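Alanine racemase (PDB 3C3K) is of unknown function but adopts the two-lobed fold of periplasmic-binding-protein-like domains, consistent with the effector-binding core of LacI-type regulators. Local coordinates at residues L12-I18 with I41-E47; S53-L57 with E79-I84; M71-S75 with L134-Y138; D193-A197 with G221-S225. The contacts are given in a common frame with arbitrary orientation. Residues are numbered along the deposited sequence.

Contact 1. Residues L12-I18 with I41-E47; sequences LVMVSNI and ILLCNTE
Two adjacent parallel strands, residues 12-15 and 41-45, both extended, run with a closest axis approach of 4.7 Å and an angle of 25° between their directions. Leu12 faces Leu42 and turns its CD1 (chi1 t) to within 4.2 Å of Cys44 CB, on the sheet face shared with Met14. Val13 opposes Leu43, their CA atoms 4.8 Å apart: Val13 N donates to Leu42 O (2.7 Å) and Val13 O accepts from Cys44 N (2.8 Å). On the opposite face Val13 CB lies 3.7 Å from Leu43 CD2, and Val13 CG2 3.7 Å from Ile41 CG2. This is the parallel pair of a beta-alpha-beta unit, with helix 21-35 as the connection, as in Rossmann-like lobes. Met14 (chi1 m) pairs with Cys44 and packs over Cys56 and Leu57. Val15 N donates to Cys44 O (2.8 Å). Asn45 (-89°/82°) centres an inverse gamma turn and Glu47 has positive phi (50°/40°); here Val15 O receives Glu47 N (3.2 Å) and, weakly, Thr46 N (3.1 Å). The carbonyl of Ser16 meets the CA of Glu47, O to CA 3.1 Å. Asn17 turns its OD1 back to Ala19 N. Ile18 N then donates to Asn45 OD1 (2.8 Å), while Asn45 ND2 binds Glu31 of the second subunit and Ile18 itself packs on Leu43 of that subunit.

Contact 2. Residues S53-L57 with E79-I84; sequences SRSCL and ELQNII
Mostly aliphatic side chains join the end of helix 50-56 to helix 77-84. Leu57 CA lies 7.4 Å from Ile83 CA, and Arg54 CA 7.5 Å from Leu80 CA, so two pairs one turn apart set the spacing. In the first segment Leu57 N bonds to Ser53 O at 3.1 Å. The second is kinked: the N atoms of Asn82 and Ile83 lack bonds to the preceding turn, Ile83 N reaching Leu80 O instead (2.9 Å), and Ile84 N also bonds to Leu80 O (3.0 Å). Leu57 (chi1 m, chi2 t) is the main bump. It enters a hollow walled by three side chains of the other helix: its CD1 stands 3.9 Å from Leu80 CD1 and 4.0 Å from Ile84 CD1, while its CB rests 3.8 Å from Ile83 CG2. In return, Leu80 CD2 fits against Ser53 CB (4.1 Å) and Arg54 CG (4.2 Å), and Ile83 CD1 lies 4.0 Å from the same Arg54 CG. The exposed arginine extends along the edge of the contact, its NH2 3.8 Å from Glu79 O. Leu57 also touches Leu12 and Met14 of the sheet, placing this as a pair of neighbouring helices covering one face of the parallel sheet. With no hydrogen bond across it, the contact depends on close-fitting aliphatic groups, while Ser53 OG finds its polar partner in Glu76.

Contact 3. Residues M71-S75 with L134-Y138; sequences MDALS and LAYQY
Across the junction of the two lobes, an irregular segment following strand 68-70, residues 71-75, meets the start of helix 137-152. Ala135 comes first: its carbonyl O lies 3.3 Å from Ala73 CB and is one end of a water bridge, water 2 donating to Ala135 O (2.6 Å) and accepting from Ser75 N (3.1 Å). Tyr136, at the N-cap position, has its CA 4.5 Å from Ala73 CA. Its ring (chi1 m, chi2 82°) is set so that Ala73 CB sits over one face, 4.2 Å from the centroid and 15° off the normal, a CH-pi contact; at the ring edge Tyr136 CE2 is 3.7 Å from Met71 O. The phenol OH bonds to Ser48 OG, which also takes the Ala73 N bond. Gln137 (chi1 t, chi2 t), the first residue of the helix, is extended, with OE1 3.3 Å from Leu74 CD2; Glu94 gathers both Gln137 N and Leu74 N. Tyr138 (chi1 p) joins through water 1, its OH 2.8 Å from that water, which donates to Met71 O at 3.3 Å. Such contacts belong to the interlobe cleft region, where this fold generally takes up its ligands. No direct hydrogen bond spans the two segments: waters, shared third partners and a methyl-on-ring contact do the joining, a chemistry consistent with lobes that can shift relative to each other.

Contact 4. Residues D193-A197 with G221-S225; sequences DVLAA and GVDIS
Asp193, the first residue of helix 193-205, supplies the polar link: its OD2 accepts from Val222 N (2.9 Å, 147°) and, weakly, from Gly221 N (2.8 Å, 128°). One carboxylate oxygen thus gathers two successive backbone amides of the loop, while OD1 bonds to Thr234. The CA-to-CB bond of Asp193 points toward the loop, and with chi1 m its OD2 reaches the amides. Gly221 adopts phi/psi of 79°/42°, a left-handed conformation, and Val222 is extended (-88°/168°) before residues 223-225 take up helical angles. This loop is closed on itself by Val222 O, which receives both Ser225 OG (2.8 Å) and Ser225 N (3.1 Å); Ser225 CB sits 3.4 Å, and Val222 CG2 3.6 Å, from Asp193 OD2. Farther out, Ile224 (chi1 t, chi2 p) points at the helix: its CG2 rests 3.7 Å from Asp193 CB and 4.1 Å from Val194 N, and its CG1 4.0 Å from Ala197 CB, one turn along, where Ala197 N bonds to Asp193 O (3.0 Å). The closest CA pair is Asp193 with Ser225, 5.8 Å. Val194 and Val222 both touch Pro21 of helix 21-35, and Ile224 packs on Ile227 of the second subunit. Helix and loop follow strands 187-190 and 215-217, neighbours in the parallel sheet, so the contact joins the segments beyond their C-terminal ends, an arrangement typical of a Rossmann-like alpha/beta lobe.

In the fold
Contacts 1 and 2 lie in the lobe built on the six-stranded parallel sheet, their centres 13 Å apart, with Cys56 of helix 50-56 packed on strands 9-15 and 39-45. Contact 3, its centre about 14 Å from that of contact 1 and about 16 Å from that of contact 2, joins that lobe to the one holding the four-stranded sheet; Met71 N probably bonds to Met14 O. Contact 4, in the second lobe, lies about 32 Å from contact 2 between centres, on the opposite side of the chain's centre. Along the chain, contact 1 closes first, contacts 2 and 3 cross, and contact 4 comes last. Contacts 1, 2 and 4 touch the second subunit, so both lobes take part in the dimer.

Contact 1. Residues L12-I18 with I41-E47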
loop_
_atom_site.group_PDB
_atom_site.type_symbol
_atom_site.label_atom_id
_atom_site.label_comp_id
_atom_site.label_asym_id
_atom_site.label_seq_id
_atom_site.Cartn_x
_atom_site.Cartn_y
_atom_site.Cartn_z
ATOM N N LEU B 12 -0.736 4.867 19.180
ATOM C CA LEU B 12 -1.359 5.499 18.014
ATOM C C LEU B 12 -0.324 5.890 16.939
ATOM O O LEU B 12 0.621 6.661 17.208
ATOM C CB LEU B 12 -2.170 6.745 18.442
ATOM C CG LEU B 12 -2.808 7.604 17.336
ATOM C CD1 LEU B 12 -3.843 6.795 16.507
ATOM C CD2 LEU B 12 -3.502 8.751 17.935
ATOM N N VAL B 13 -0.502 5.381 15.711
ATOM C CA VAL B 13 0.240 5.932 14.572
ATOM C C VAL B 13 -0.665 6.782 13.690
ATOM O O VAL B 13 -1.690 6.307 13.227
ATOM C CB VAL B 13 0.895 4.813 13.756
ATOM C CG1 VAL B 13 1.860 5.372 12.712
ATOM C CG2 VAL B 13 1.624 3.817 14.703
ATOM N N MET B 14 -0.273 8.034 13.456
ATOM C CA MET B 14 -0.976 8.945 12.560
ATOM C C MET B 14 -0.243 8.901 11.239
ATOM O O MET B 14 0.842 9.471 11.103
ATOM C CB MET B 14 -0.975 10.365 13.156
ATOM C CG MET B 14 -2.070 10.609 14.257
ATOM S SD MET B 14 -2.033 12.211 15.212
ATOM C CE MET B 14 -0.441 12.584 15.032
ATOM N N VAL B 15 -0.844 8.233 10.261
ATOM C CA VAL B 15 -0.228 7.918 8.979
ATOM C C VAL B 15 -0.545 9.004 7.947
ATOM O O VAL B 15 -1.695 9.485 7.863
ATOM C CB VAL B 15 -0.806 6.579 8.510
ATOM C CG1 VAL B 15 -0.328 6.195 7.136
ATOM C CG2 VAL B 15 -0.351 5.507 9.503
ATOM N N SER B 16 0.462 9.410 7.177
ATOM C CA SER B 16 0.211 10.432 6.170
ATOM C C SER B 16 -0.609 9.920 4.976
ATOM O O SER B 16 -1.426 10.630 4.443
ATOM C CB SER B 16 1.541 11.040 5.712
ATOM O OG SER B 16 2.365 9.990 5.298
ATOM N N ASN B 17 -0.416 8.688 4.552
ATOM C CA ASN B 17 -1.304 8.117 3.503
ATOM C C ASN B 17 -1.168 6.612 3.495
ATOM O O ASN B 17 -0.142 6.041 3.153
ATOM C CB ASN B 17 -0.956 8.708 2.096
ATOM C CG ASN B 17 -1.871 8.210 0.988
ATOM O OD1 ASN B 17 -2.549 7.198 1.124
ATOM N ND2 ASN B 17 -1.865 8.926 -0.149
ATOM N N ILE B 18 -2.226 5.965 3.875
ATOM C CA ILE B 18 -2.210 4.550 4.061
ATOM C C ILE B 18 -1.996 3.804 2.713
ATOM O O ILE B 18 -1.536 2.653 2.707
ATOM C CB ILE B 18 -3.498 4.138 4.836
ATOM C CG1 ILE B 18 -3.156 3.004 5.797
ATOM C CG2 ILE B 18 -4.767 4.017 3.893
ATOM C CD1 ILE B 18 -4.361 2.377 6.416
ATOM N N ILE B 41 -0.760 -1.792 17.951
ATOM C CA ILE B 41 -0.711 -0.551 17.210
ATOM C C ILE B 41 -2.093 -0.175 16.690
ATOM O O ILE B 41 -2.773 -0.998 16.093
ATOM C CB ILE B 41 0.285 -0.739 16.011
ATOM C CG1 ILE B 41 1.737 -1.012 16.516
ATOM C CG2 ILE B 41 0.254 0.411 15.067
ATOM C CD1 ILE B 41 2.301 0.136 17.327
ATOM N N LEU B 42 -2.523 1.064 16.912
ATOM C CA LEU B 42 -3.728 1.537 16.239
ATOM C C LEU B 42 -3.309 2.571 15.215
ATOM O O LEU B 42 -2.433 3.434 15.511
ATOM C CB LEU B 42 -4.701 2.148 17.208
ATOM C CG LEU B 42 -5.619 1.297 18.065
ATOM C CD1 LEU B 42 -6.373 2.262 18.959
ATOM C CD2 LEU B 42 -6.565 0.439 17.234
ATOM N N LEU B 43 -3.885 2.519 14.021
ATOM C CA LEU B 43 -3.558 3.492 12.970
ATOM C C LEU B 43 -4.659 4.513 12.754
ATOM O O LEU B 43 -5.823 4.231 12.938
ATOM C CB LEU B 43 -3.345 2.784 11.614
ATOM C CG LEU B 43 -2.321 1.680 11.568
ATOM C CD1 LEU B 43 -2.422 1.102 10.175
ATOM C CD2 LEU B 43 -0.880 2.217 11.855
ATOM N N CYS B 44 -4.300 5.690 12.296
ATOM C CA CYS B 44 -5.312 6.625 11.804
ATOM C C CYS B 44 -4.756 7.196 10.528
ATOM O O CYS B 44 -3.581 7.620 10.492
ATOM C CB CYS B 44 -5.550 7.750 12.772
ATOM S SG CYS B 44 -6.883 8.849 12.133
ATOM N N ASN B 45 -5.560 7.152 9.476
ATOM C CA ASN B 45 -5.136 7.653 8.186
ATOM C C ASN B 45 -5.493 9.107 8.165
ATOM O O ASN B 45 -6.535 9.512 7.621
ATOM C CB ASN B 45 -5.835 6.915 7.022
ATOM C CG ASN B 45 -5.275 7.326 5.700
ATOM O OD1 ASN B 45 -4.037 7.389 5.547
ATOM N ND2 ASN B 45 -6.163 7.677 4.743
ATOM N N THR B 46 -4.616 9.904 8.767
ATOM C CA THR B 46 -4.942 11.324 9.081
ATOM C C THR B 46 -4.737 12.182 7.850
ATOM O O THR B 46 -5.460 13.158 7.602
ATOM C CB THR B 46 -4.092 11.857 10.310
ATOM O OG1 THR B 46 -2.735 11.432 10.174
ATOM C CG2 THR B 46 -4.584 11.287 11.597
ATOM N N GLU B 47 -3.718 11.841 7.067
ATOM C CA GLU B 47 -3.382 12.638 5.854
ATOM C C GLU B 47 -3.260 14.129 6.091
ATOM O O GLU B 47 -3.771 14.961 5.269
ATOM C CB GLU B 47 -4.436 12.428 4.778
ATOM C CG GLU B 47 -4.683 10.973 4.483
ATOM C CD GLU B 47 -5.579 10.767 3.267
ATOM O OE1 GLU B 47 -6.805 10.590 3.389
ATOM O OE2 GLU B 47 -5.039 10.768 2.164
#

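Contact 2. Residues S53-L57 with E79-I84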
loop_
_atom_site.group_PDB
_atom_site.type_symbol
_atom_site.label_atom_id
_atom_site.label_comp_id
_atom_site.label_asym_id
_atom_site.label_seq_id
_atom_site.Cartn_x
_atom_site.Cartn_y
_atom_site.Cartn_z
ATOM N N SER B 53 -6.944 14.409 12.798
ATOM C CA SER B 53 -5.932 14.311 13.836
ATOM C C SER B 53 -6.508 14.584 15.202
ATOM O O SER B 53 -6.278 13.819 16.139
ATOM C CB SER B 53 -4.860 15.334 13.609
ATOM O OG SER B 53 -4.338 15.153 12.321
ATOM N N ARG B 54 -7.239 15.685 15.313
ATOM C CA ARG B 54 -7.835 16.048 16.584
ATOM C C ARG B 54 -8.710 14.931 17.106
ATOM O O ARG B 54 -8.749 14.621 18.321
ATOM C CB ARG B 54 -8.655 17.325 16.419
ATOM C CG ARG B 54 -7.780 18.539 16.432
ATOM C CD ARG B 54 -8.565 19.871 16.366
ATOM N NE ARG B 54 -7.564 20.920 16.551
ATOM C CZ ARG B 54 -7.561 22.123 15.974
ATOM N NH1 ARG B 54 -8.541 22.493 15.147
ATOM N NH2 ARG B 54 -6.549 22.952 16.238
ATOM N N SER B 55 -9.420 14.307 16.180
ATOM C CA SER B 55 -10.366 13.282 16.567
ATOM C C SER B 55 -9.660 12.030 17.084
ATOM O O SER B 55 -10.006 11.481 18.120
ATOM C CB SER B 55 -11.349 13.043 15.401
ATOM O OG SER B 55 -11.766 11.717 15.355
ATOM N N CYS B 56 -8.624 11.580 16.398
ATOM C CA CYS B 56 -8.046 10.308 16.808
ATOM C C CYS B 56 -7.281 10.559 18.087
ATOM O O CYS B 56 -7.040 9.636 18.842
ATOM C CB CYS B 56 -7.204 9.652 15.705
ATOM S SG CYS B 56 -5.722 10.550 15.346
ATOM N N LEU B 57 -6.925 11.817 18.353
ATOM C CA LEU B 57 -6.168 12.133 19.585
ATOM C C LEU B 57 -6.995 12.085 20.873
ATOM O O LEU B 57 -6.424 12.082 21.957
ATOM C CB LEU B 57 -5.297 13.426 19.456
ATOM C CG LEU B 57 -4.036 13.358 18.574
ATOM C CD1 LEU B 57 -3.476 14.743 18.369
ATOM C CD2 LEU B 57 -2.932 12.414 19.083
ATOM N N GLU B 79 -0.049 22.861 16.034
ATOM C CA GLU B 79 -1.501 22.841 16.132
ATOM C C GLU B 79 -2.017 21.753 17.104
ATOM O O GLU B 79 -3.168 21.773 17.518
ATOM C CB GLU B 79 -2.068 22.608 14.743
ATOM C CG GLU B 79 -1.725 23.715 13.744
ATOM C CD GLU B 79 -2.348 23.525 12.348
ATOM O OE1 GLU B 79 -2.874 24.525 11.785
ATOM O OE2 GLU B 79 -2.311 22.394 11.795
ATOM N N LEU B 80 -1.155 20.809 17.456
ATOM C CA LEU B 80 -1.545 19.711 18.303
ATOM C C LEU B 80 -0.851 19.663 19.652
ATOM O O LEU B 80 -1.156 18.779 20.456
ATOM C CB LEU B 80 -1.316 18.369 17.590
ATOM C CG LEU B 80 -2.014 18.067 16.271
ATOM C CD1 LEU B 80 -1.472 16.690 15.696
ATOM C CD2 LEU B 80 -3.559 18.098 16.377
ATOM N N GLN B 81 0.058 20.607 19.890
ATOM C CA GLN B 81 0.944 20.579 21.044
ATOM C C GLN B 81 0.089 20.679 22.319
ATOM O O GLN B 81 0.379 20.033 23.333
ATOM C CB GLN B 81 2.066 21.624 20.919
ATOM C CG GLN B 81 1.859 22.992 21.557
ATOM C CD GLN B 81 2.582 24.127 20.782
ATOM O OE1 GLN B 81 1.973 25.176 20.469
ATOM N NE2 GLN B 81 3.871 23.896 20.436
ATOM N N ASN B 82 -1.028 21.388 22.216
ATOM C CA ASN B 82 -1.867 21.531 23.372
ATOM C C ASN B 82 -2.608 20.264 23.735
ATOM O O ASN B 82 -2.932 20.055 24.894
ATOM C CB ASN B 82 -2.830 22.673 23.184
ATOM C CG ASN B 82 -2.171 24.002 23.441
ATOM O OD1 ASN B 82 -1.350 24.159 24.373
ATOM N ND2 ASN B 82 -2.476 24.962 22.600
ATOM N N ILE B 83 -2.877 19.416 22.751
ATOM C CA ILE B 83 -3.542 18.153 23.050
ATOM C C ILE B 83 -2.516 17.168 23.598
ATOM O O ILE B 83 -2.795 16.448 24.542
ATOM C CB ILE B 83 -4.280 17.535 21.805
ATOM C CG1 ILE B 83 -5.490 18.401 21.386
ATOM C CG2 ILE B 83 -4.724 16.108 22.099
ATOM C CD1 ILE B 83 -5.934 18.126 19.977
ATOM N N ILE B 84 -1.344 17.113 22.988
ATOM C CA ILE B 84 -0.363 16.080 23.333
ATOM C C ILE B 84 0.481 16.403 24.576
ATOM O O ILE B 84 0.839 15.502 25.314
ATOM C CB ILE B 84 0.536 15.779 22.103
ATOM C CG1 ILE B 84 -0.383 15.458 20.894
ATOM C CG2 ILE B 84 1.529 14.631 22.419
ATOM C CD1 ILE B 84 0.278 15.036 19.588
#

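Contact 3. Residues M71-S75 with L134-Y138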
loop_
_atom_site.group_PDB
_atom_site.type_symbol
_atom_site.label_atom_id
_atom_site.label_comp_id
_atom_site.label_asym_id
_atom_site.label_seq_id
_atom_site.Cartn_x
_atom_site.Cartn_y
_atom_site.Cartn_z
ATOM N N MET B 71 3.345 10.765 11.143
ATOM C CA MET B 71 4.018 10.908 9.913
ATOM C C MET B 71 3.363 12.140 9.182
ATOM O O MET B 71 3.690 12.416 8.037
ATOM C CB MET B 71 3.894 9.635 9.053
ATOM C CG MET B 71 4.202 8.225 9.766
ATOM S SD MET B 71 3.908 6.839 8.544
ATOM C CE MET B 71 5.278 7.187 7.593
ATOM N N ASP B 72 2.541 12.932 9.887
ATOM C CA ASP B 72 1.947 14.130 9.234
ATOM C C ASP B 72 2.877 15.297 8.975
ATOM O O ASP B 72 4.014 15.358 9.514
ATOM C CB ASP B 72 0.788 14.635 10.077
ATOM C CG ASP B 72 -0.483 13.808 9.895
ATOM O OD1 ASP B 72 -0.509 12.978 9.000
ATOM O OD2 ASP B 72 -1.494 14.110 10.588
ATOM N N ALA B 73 2.389 16.258 8.174
ATOM C CA ALA B 73 3.153 17.465 7.875
ATOM C C ALA B 73 3.628 18.125 9.171
ATOM O O ALA B 73 2.873 18.210 10.183
ATOM C CB ALA B 73 2.306 18.477 7.025
ATOM N N LEU B 74 4.886 18.569 9.132
ATOM C CA LEU B 74 5.586 19.206 10.259
ATOM C C LEU B 74 4.805 20.341 10.828
ATOM O O LEU B 74 4.789 20.516 12.022
ATOM C CB LEU B 74 6.943 19.764 9.760
ATOM C CG LEU B 74 7.922 20.330 10.770
ATOM C CD1 LEU B 74 8.407 19.193 11.611
ATOM C CD2 LEU B 74 9.047 20.975 10.000
ATOM N N SER B 75 4.087 21.096 9.981
ATOM C CA SER B 75 3.364 22.258 10.452
ATOM C C SER B 75 2.093 21.972 11.316
ATOM O O SER B 75 1.435 22.905 11.899
ATOM C CB SER B 75 2.916 23.032 9.236
ATOM O OG SER B 75 1.985 22.280 8.509
ATOM N N LEU B 134 2.920 19.896 -1.182
ATOM C CA LEU B 134 3.842 20.799 -0.490
ATOM C C LEU B 134 3.544 21.130 0.976
ATOM O O LEU B 134 4.309 21.864 1.557
ATOM C CB LEU B 134 3.984 22.121 -1.280
ATOM C CG LEU B 134 4.882 22.163 -2.550
ATOM C CD1 LEU B 134 4.845 23.605 -3.098
ATOM C CD2 LEU B 134 6.329 21.764 -2.311
ATOM N N ALA B 135 2.425 20.674 1.565
ATOM C CA ALA B 135 2.218 20.858 3.002
ATOM C C ALA B 135 3.339 20.094 3.760
ATOM O O ALA B 135 3.719 20.489 4.856
ATOM C CB ALA B 135 0.791 20.311 3.435
ATOM N N TYR B 136 3.911 19.040 3.151
ATOM C CA TYR B 136 4.994 18.279 3.811
ATOM C C TYR B 136 6.360 18.906 3.627
ATOM O O TYR B 136 6.760 19.279 2.491
ATOM C CB TYR B 136 5.003 16.848 3.354
ATOM C CG TYR B 136 3.735 16.103 3.736
ATOM C CD1 TYR B 136 2.569 16.203 2.967
ATOM C CD2 TYR B 136 3.706 15.284 4.883
ATOM C CE1 TYR B 136 1.389 15.526 3.365
ATOM C CE2 TYR B 136 2.561 14.586 5.250
ATOM C CZ TYR B 136 1.417 14.693 4.505
ATOM O OH TYR B 136 0.269 13.996 4.904
ATOM N N GLN B 137 7.096 19.034 4.737
ATOM C CA GLN B 137 8.384 19.727 4.647
ATOM C C GLN B 137 9.299 18.882 3.767
ATOM O O GLN B 137 10.115 19.405 3.001
ATOM C CB GLN B 137 9.013 20.026 6.020
ATOM C CG GLN B 137 10.184 20.996 5.930
ATOM C CD GLN B 137 10.957 21.212 7.230
ATOM O OE1 GLN B 137 10.972 22.329 7.733
ATOM N NE2 GLN B 137 11.623 20.167 7.759
ATOM N N TYR B 138 9.154 17.571 3.804
ATOM C CA TYR B 138 10.043 16.864 2.923
ATOM C C TYR B 138 9.751 17.220 1.448
ATOM O O TYR B 138 10.651 17.242 0.643
ATOM C CB TYR B 138 10.040 15.368 3.139
ATOM C CG TYR B 138 8.695 14.685 3.080
ATOM C CD1 TYR B 138 8.076 14.350 1.856
ATOM C CD2 TYR B 138 8.079 14.248 4.271
ATOM C CE1 TYR B 138 6.809 13.669 1.859
ATOM C CE2 TYR B 138 6.866 13.589 4.269
ATOM C CZ TYR B 138 6.261 13.277 3.074
ATOM O OH TYR B 138 5.068 12.559 3.178
HETATM O O HOH W 1 4.798 10.860 5.384
HETATM O O HOH W 2 4.993 20.923 7.068
#

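Contact 4. Residues D193-A197 with G221-S225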
loop_
_atom_site.group_PDB
_atom_site.type_symbol
_atom_site.label_atom_id
_atom_site.label_comp_id
_atom_site.label_asym_id
_atom_site.label_seq_id
_atom_site.Cartn_x
_atom_site.Cartn_y
_atom_site.Cartn_z
ATOM N N ASP B 193 8.613 6.788 -5.805
ATOM C CA ASP B 193 8.627 5.739 -6.805
ATOM C C ASP B 193 7.253 5.518 -7.466
ATOM O O ASP B 193 7.204 5.113 -8.570
ATOM C CB ASP B 193 9.066 4.409 -6.168
ATOM C CG ASP B 193 10.485 4.447 -5.676
ATOM O OD1 ASP B 193 11.270 5.272 -6.194
ATOM O OD2 ASP B 193 10.856 3.603 -4.853
ATOM N N VAL B 194 6.154 5.756 -6.769
ATOM C CA VAL B 194 4.792 5.544 -7.337
ATOM C C VAL B 194 4.588 6.517 -8.541
ATOM O O VAL B 194 4.087 6.145 -9.600
ATOM C CB VAL B 194 3.718 5.773 -6.269
ATOM C CG1 VAL B 194 2.318 5.665 -6.857
ATOM C CG2 VAL B 194 3.848 4.751 -5.128
ATOM N N LEU B 195 4.986 7.759 -8.350
ATOM C CA LEU B 195 4.836 8.772 -9.407
ATOM C C LEU B 195 5.800 8.470 -10.541
ATOM O O LEU B 195 5.472 8.701 -11.696
ATOM C CB LEU B 195 5.115 10.149 -8.804
ATOM C CG LEU B 195 4.054 10.517 -7.766
ATOM C CD1 LEU B 195 4.502 11.876 -7.154
ATOM C CD2 LEU B 195 2.619 10.591 -8.380
ATOM N N ALA B 196 6.975 7.931 -10.220
ATOM C CA ALA B 196 8.021 7.663 -11.244
ATOM C C ALA B 196 7.594 6.491 -12.129
ATOM O O ALA B 196 7.868 6.465 -13.334
ATOM C CB ALA B 196 9.403 7.401 -10.602
ATOM N N ALA B 197 6.884 5.524 -11.540
ATOM C CA ALA B 197 6.390 4.384 -12.319
ATOM C C ALA B 197 5.425 4.880 -13.397
ATOM O O ALA B 197 5.394 4.342 -14.502
ATOM C CB ALA B 197 5.721 3.372 -11.415
ATOM N N GLY B 221 12.442 3.828 -2.528
ATOM C CA GLY B 221 13.005 2.478 -2.672
ATOM C C GLY B 221 11.968 1.449 -2.273
ATOM O O GLY B 221 12.286 0.542 -1.555
ATOM N N VAL B 222 10.699 1.633 -2.689
ATOM C CA VAL B 222 9.609 0.665 -2.421
ATOM C C VAL B 222 9.568 -0.390 -3.546
ATOM O O VAL B 222 10.316 -0.261 -4.514
ATOM C CB VAL B 222 8.257 1.353 -2.150
ATOM C CG1 VAL B 222 8.302 2.089 -0.816
ATOM C CG2 VAL B 222 7.878 2.383 -3.324
ATOM N N ASP B 223 8.828 -1.484 -3.364
ATOM C CA ASP B 223 8.864 -2.600 -4.347
ATOM C C ASP B 223 8.533 -2.199 -5.786
ATOM O O ASP B 223 9.111 -2.760 -6.711
ATOM C CB ASP B 223 7.899 -3.727 -3.995
ATOM C CG ASP B 223 8.373 -4.534 -2.837
ATOM O OD1 ASP B 223 9.422 -4.173 -2.235
ATOM O OD2 ASP B 223 7.673 -5.506 -2.509
ATOM N N ILE B 224 7.657 -1.218 -5.991
ATOM C CA ILE B 224 7.320 -0.832 -7.377
ATOM C C ILE B 224 8.568 -0.463 -8.155
ATOM O O ILE B 224 8.657 -0.673 -9.362
ATOM C CB ILE B 224 6.206 0.281 -7.501
ATOM C CG1 ILE B 224 5.586 0.309 -8.918
ATOM C CG2 ILE B 224 6.753 1.683 -7.244
ATOM C CD1 ILE B 224 4.907 -1.014 -9.332
ATOM N N SER B 225 9.556 0.075 -7.457
ATOM C CA SER B 225 10.778 0.476 -8.130
ATOM C C SER B 225 11.556 -0.741 -8.686
ATOM O O SER B 225 12.452 -0.581 -9.543
ATOM C CB SER B 225 11.623 1.331 -7.203
ATOM O OG SER B 225 12.316 0.531 -6.257
#